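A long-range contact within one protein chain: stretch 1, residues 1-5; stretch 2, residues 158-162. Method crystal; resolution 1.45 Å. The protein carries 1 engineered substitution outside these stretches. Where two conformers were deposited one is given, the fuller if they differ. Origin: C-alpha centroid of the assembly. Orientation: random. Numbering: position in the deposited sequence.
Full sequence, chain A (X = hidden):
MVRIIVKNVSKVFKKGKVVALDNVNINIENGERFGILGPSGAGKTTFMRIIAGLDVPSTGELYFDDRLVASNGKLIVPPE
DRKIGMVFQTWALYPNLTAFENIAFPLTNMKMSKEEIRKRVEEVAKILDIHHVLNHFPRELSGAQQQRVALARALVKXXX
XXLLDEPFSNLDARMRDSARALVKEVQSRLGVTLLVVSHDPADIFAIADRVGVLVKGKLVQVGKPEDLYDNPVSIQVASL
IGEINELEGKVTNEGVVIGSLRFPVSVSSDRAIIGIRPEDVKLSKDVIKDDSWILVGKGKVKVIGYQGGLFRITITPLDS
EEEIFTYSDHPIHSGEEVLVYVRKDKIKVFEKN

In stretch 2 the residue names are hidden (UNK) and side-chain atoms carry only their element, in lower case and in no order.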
ATOM      1  N   MET A   1      16.679   7.788 -10.021  1.00 13.04           N
ATOM      2  CA  MET A   1      17.984   8.507 -10.010  1.00 12.37           C
ATOM      3  C   MET A   1      18.986   7.882  -9.048  1.00 11.27           C
ATOM      4  O   MET A   1      20.169   8.230  -9.064  1.00 13.89           O
ATOM      5  CB  MET A   1      17.763   9.971  -9.646  1.00 14.30           C
ATOM      6  CG  MET A   1      17.042  10.744 -10.711  1.00 13.34           C
ATOM      7  SD  MET A   1      16.526  12.356 -10.131  0.50  9.77           S
ATOM      8  CE  MET A   1      18.050  13.078  -9.761  1.00 14.94           C
ATOM      9  N   VAL A   2      18.507   7.027  -8.151  1.00  7.31           N
ATOM     10  CA  VAL A   2      19.407   6.271  -7.292  1.00  9.18           C
ATOM     11  C   VAL A   2      18.956   4.831  -7.118  1.00  8.16           C
ATOM     12  O   VAL A   2      17.774   4.555  -7.013  1.00  7.43           O
ATOM     13  CB  VAL A   2      19.486   6.940  -5.920  1.00  5.77           C
ATOM     14  CG1 VAL A   2      18.093   6.990  -5.277  1.00  9.07           C
ATOM     15  CG2 VAL A   2      20.498   6.266  -5.017  1.00  7.98           C
ATOM     16  N   ARG A   3      19.911   3.911  -7.107  1.00  3.92           N
ATOM     17  CA  ARG A   3      19.641   2.508  -6.854  1.00  4.54           C
ATOM     18  C   ARG A   3      19.735   2.261  -5.358  1.00  6.67           C
ATOM     19  O   ARG A   3      20.661   2.733  -4.718  1.00  7.60           O
ATOM     20  CB  ARG A   3      20.725   1.647  -7.495  1.00  9.49           C
ATOM     21  CG  ARG A   3      20.626   1.368  -8.958  1.00 23.51           C
ATOM     22  CD  ARG A   3      21.506   0.170  -9.368  1.00 22.43           C
ATOM     23  NE  ARG A   3      20.772  -1.096  -9.392  1.00 22.87           N
ATOM     24  CZ  ARG A   3      21.135  -2.216  -8.765  1.00 21.93           C
ATOM     25  NH1 ARG A   3      22.232  -2.255  -8.015  1.00 29.23           N
ATOM     26  NH2 ARG A   3      20.392  -3.308  -8.882  1.00 36.23           N
ATOM     27  N   ILE A   4      18.816   1.488  -4.793  1.00  4.81           N
ATOM     28  CA  ILE A   4      18.865   1.179  -3.378  1.00  6.08           C
ATOM     29  C   ILE A   4      19.047  -0.316  -3.186  1.00  6.81           C
ATOM     30  O   ILE A   4      18.203  -1.117  -3.641  1.00 10.06           O
ATOM     31  CB  ILE A   4      17.592   1.630  -2.670  1.00  7.16           C
ATOM     32  CG1 ILE A   4      17.274   3.099  -2.988  0.50 11.89           C
ATOM     33  CG2 ILE A   4      17.723   1.420  -1.160  0.50 10.54           C
ATOM     34  CD1 ILE A   4      18.332   4.083  -2.559  0.50 14.39           C
ATOM     35  N   ILE A   5      20.120  -0.704  -2.512  1.00  6.20           N
ATOM     36  CA  ILE A   5      20.376  -2.102  -2.193  1.00  5.41           C
ATOM     37  C   ILE A   5      20.170  -2.278  -0.706  1.00  3.12           C
ATOM     38  O   ILE A   5      20.892  -1.688   0.093  1.00  3.87           O
ATOM     39  CB  ILE A   5      21.807  -2.575  -2.549  1.00  7.15           C
ATOM     40  CG1 ILE A   5      22.021  -2.567  -4.057  1.00 17.61           C
ATOM     41  CG2 ILE A   5      22.044  -3.972  -1.990  1.00 12.05           C
ATOM     42  CD1 ILE A   5      23.397  -3.078  -4.461  1.00 16.94           C
ATOM     43  N   UNK A 158      16.067  19.293  -4.594  1.00 17.55           N
ATOM     44  CA  UNK A 158      16.237  18.353  -5.707  1.00 11.90           C
ATOM     45  C   UNK A 158      16.810  16.984  -5.315  1.00 16.30           C
ATOM     46  O   UNK A 158      17.953  16.623  -5.562  1.00 15.47           O
ATOM     47  c   UNK A 158      16.700  18.331  -8.178  1.00 23.78           C
ATOM     48  c   UNK A 158      17.075  18.933  -6.833  1.00 20.53           C
ATOM     49  o   UNK A 158      17.523  17.763  -8.932  1.00 44.77           O
ATOM     50  o   UNK A 158      15.491  18.390  -8.530  1.00 22.98           O
ATOM     51  N   UNK A 159      15.955  16.198  -4.743  1.00 10.69           N
ATOM     52  CA  UNK A 159      16.332  14.859  -4.314  1.00  5.76           C
ATOM     53  C   UNK A 159      16.415  13.850  -5.447  1.00  8.49           C
ATOM     54  O   UNK A 159      15.921  14.083  -6.548  1.00  9.21           O
ATOM     55  c   UNK A 159      15.170  14.458  -3.417  1.00  9.46           C
ATOM     56  c   UNK A 159      14.537  16.486  -4.516  1.00 14.91           C
ATOM     57  c   UNK A 159      14.035  15.269  -3.812  1.00 13.95           C
ATOM     58  N   UNK A 160      17.048  12.726  -5.148  1.00  5.57           N
ATOM     59  CA  UNK A 160      17.127  11.584  -6.047  1.00  6.22           C
ATOM     60  C   UNK A 160      16.118  10.509  -5.664  1.00  6.01           C
ATOM     61  O   UNK A 160      15.802   9.664  -6.475  1.00  6.34           O
ATOM     62  o   UNK A 160      19.504  11.841  -6.524  1.00 13.29           O
ATOM     63  c   UNK A 160      18.522  10.968  -5.978  1.00  9.68           C
ATOM     64  N   UNK A 161      15.614  10.584  -4.438  1.00  4.21           N
ATOM     65  CA  UNK A 161      14.713   9.599  -3.864  1.00  4.99           C
ATOM     66  C   UNK A 161      13.603  10.318  -3.116  1.00  4.60           C
ATOM     67  O   UNK A 161      13.860  11.202  -2.302  1.00  7.29           O
ATOM     68  c   UNK A 161      13.984   6.697  -2.948  1.00  6.44           C
ATOM     69  c   UNK A 161      15.492   8.718  -2.894  1.00  4.74           C
ATOM     70  c   UNK A 161      14.716   7.711  -2.050  1.00  7.39           C
ATOM     71  c   UNK A 161      15.660   7.005  -1.067  1.00 10.66           C
ATOM     72  N   UNK A 162      12.369   9.955  -3.419  1.00  5.34           N
ATOM     73  CA  UNK A 162      11.215  10.504  -2.733  1.00  7.96           C
ATOM     74  C   UNK A 162      10.611   9.380  -1.893  1.00  7.00           C
ATOM     75  O   UNK A 162      10.273   8.336  -2.424  1.00  6.93           O
ATOM     76  c   UNK A 162       8.935  11.668  -3.147  1.00 10.34           C
ATOM     77  c   UNK A 162      10.190  11.010  -3.735  1.00  8.16           C
ATOM     78  c   UNK A 162       7.981  12.070  -4.284  1.00 12.41           C
ATOM     79  c   UNK A 162       9.297  12.877  -2.283  1.00 10.91           C
TER

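Position 158 carries four side-chain atoms, two carbons and two oxygens, with both oxygens on the second carbon. Its CA-to-CB bond points sideways to stretch 1; the end of the side chain comes nearer, and a carboxylate oxygen makes the closest approach, 4.8 Å from CE of Met1. That is a short carboxylate, and the residue is Asp158. The acid forms no salt bridge or hydrogen bond across the interface.

Position 159 has three side-chain carbons that close a ring onto its own backbone N. The CA-to-CB bond points sideways, and the nearest side-chain atom, CB, stays 7.1 Å from CE of Met1. What this position offers is backbone, since its O lies 4.0 Å from CE of Met1, a van der Waals approach to the methyl that ends the thioether chain. Such a ring can only be proline: Pro159.

Position 160 shows one carbon followed by one oxygen, with no branch, and its CA-to-CB bond points toward stretch 1. The terminal oxygen sits 3.8 Å from CE of Met1, while the backbone O lies 3.7 Å from CB of Met1 and likewise 3.7 Å from CG1 of Val2. This is a small hydroxyl side chain, Ser160. The CA atoms of Met1 and Ser160 are 5.1 Å apart, the nearest CA pair across the stretches. No hydrogen bond joins them, however, and the proximity is one of packing.

Position 161 has four carbons, forked at the second, all apolar. Although its CA-to-CB bond runs sideways, the side chain meets two residues of stretch 1: CB lies 3.9 Å from CG1 of Val2, and one branch end lies 4.2 Å from CD1 of Ile4. The forking beyond CB identifies Leu161, with chi1 t and chi2 p; the branch end near Ile4 is CD2.

Position 162 repeats the pattern, four carbons forked at the second. Its CB, the nearest side-chain atom, is 9.0 Å from CG1 of Val2, so the side chain takes no part, even though the residue is buried. It is Leu162.

The contact works without a single hydrogen bond across it, burying a modest 254 Å² in all. Along stretch 1, the CA-to-CB bonds of Met1, Val2 and Ile4 point toward the partner, whereas Arg3 and Ile5 are out of reach; the extended backbone from Val2 to Ile5 suits such alternation. Met1 reaches along Pro159 and Ser160, Val2 bridges Ser160 and Leu161, and Ile4 finishes against Leu161. The design lesson is a graded one: a flexible thioether packs beside backbone oxygen and a small hydroxyl at the partly exposed end, and branched aliphatic side chains meet where the residues are buried.

Stretch 2, residues 158-162: DPSLL
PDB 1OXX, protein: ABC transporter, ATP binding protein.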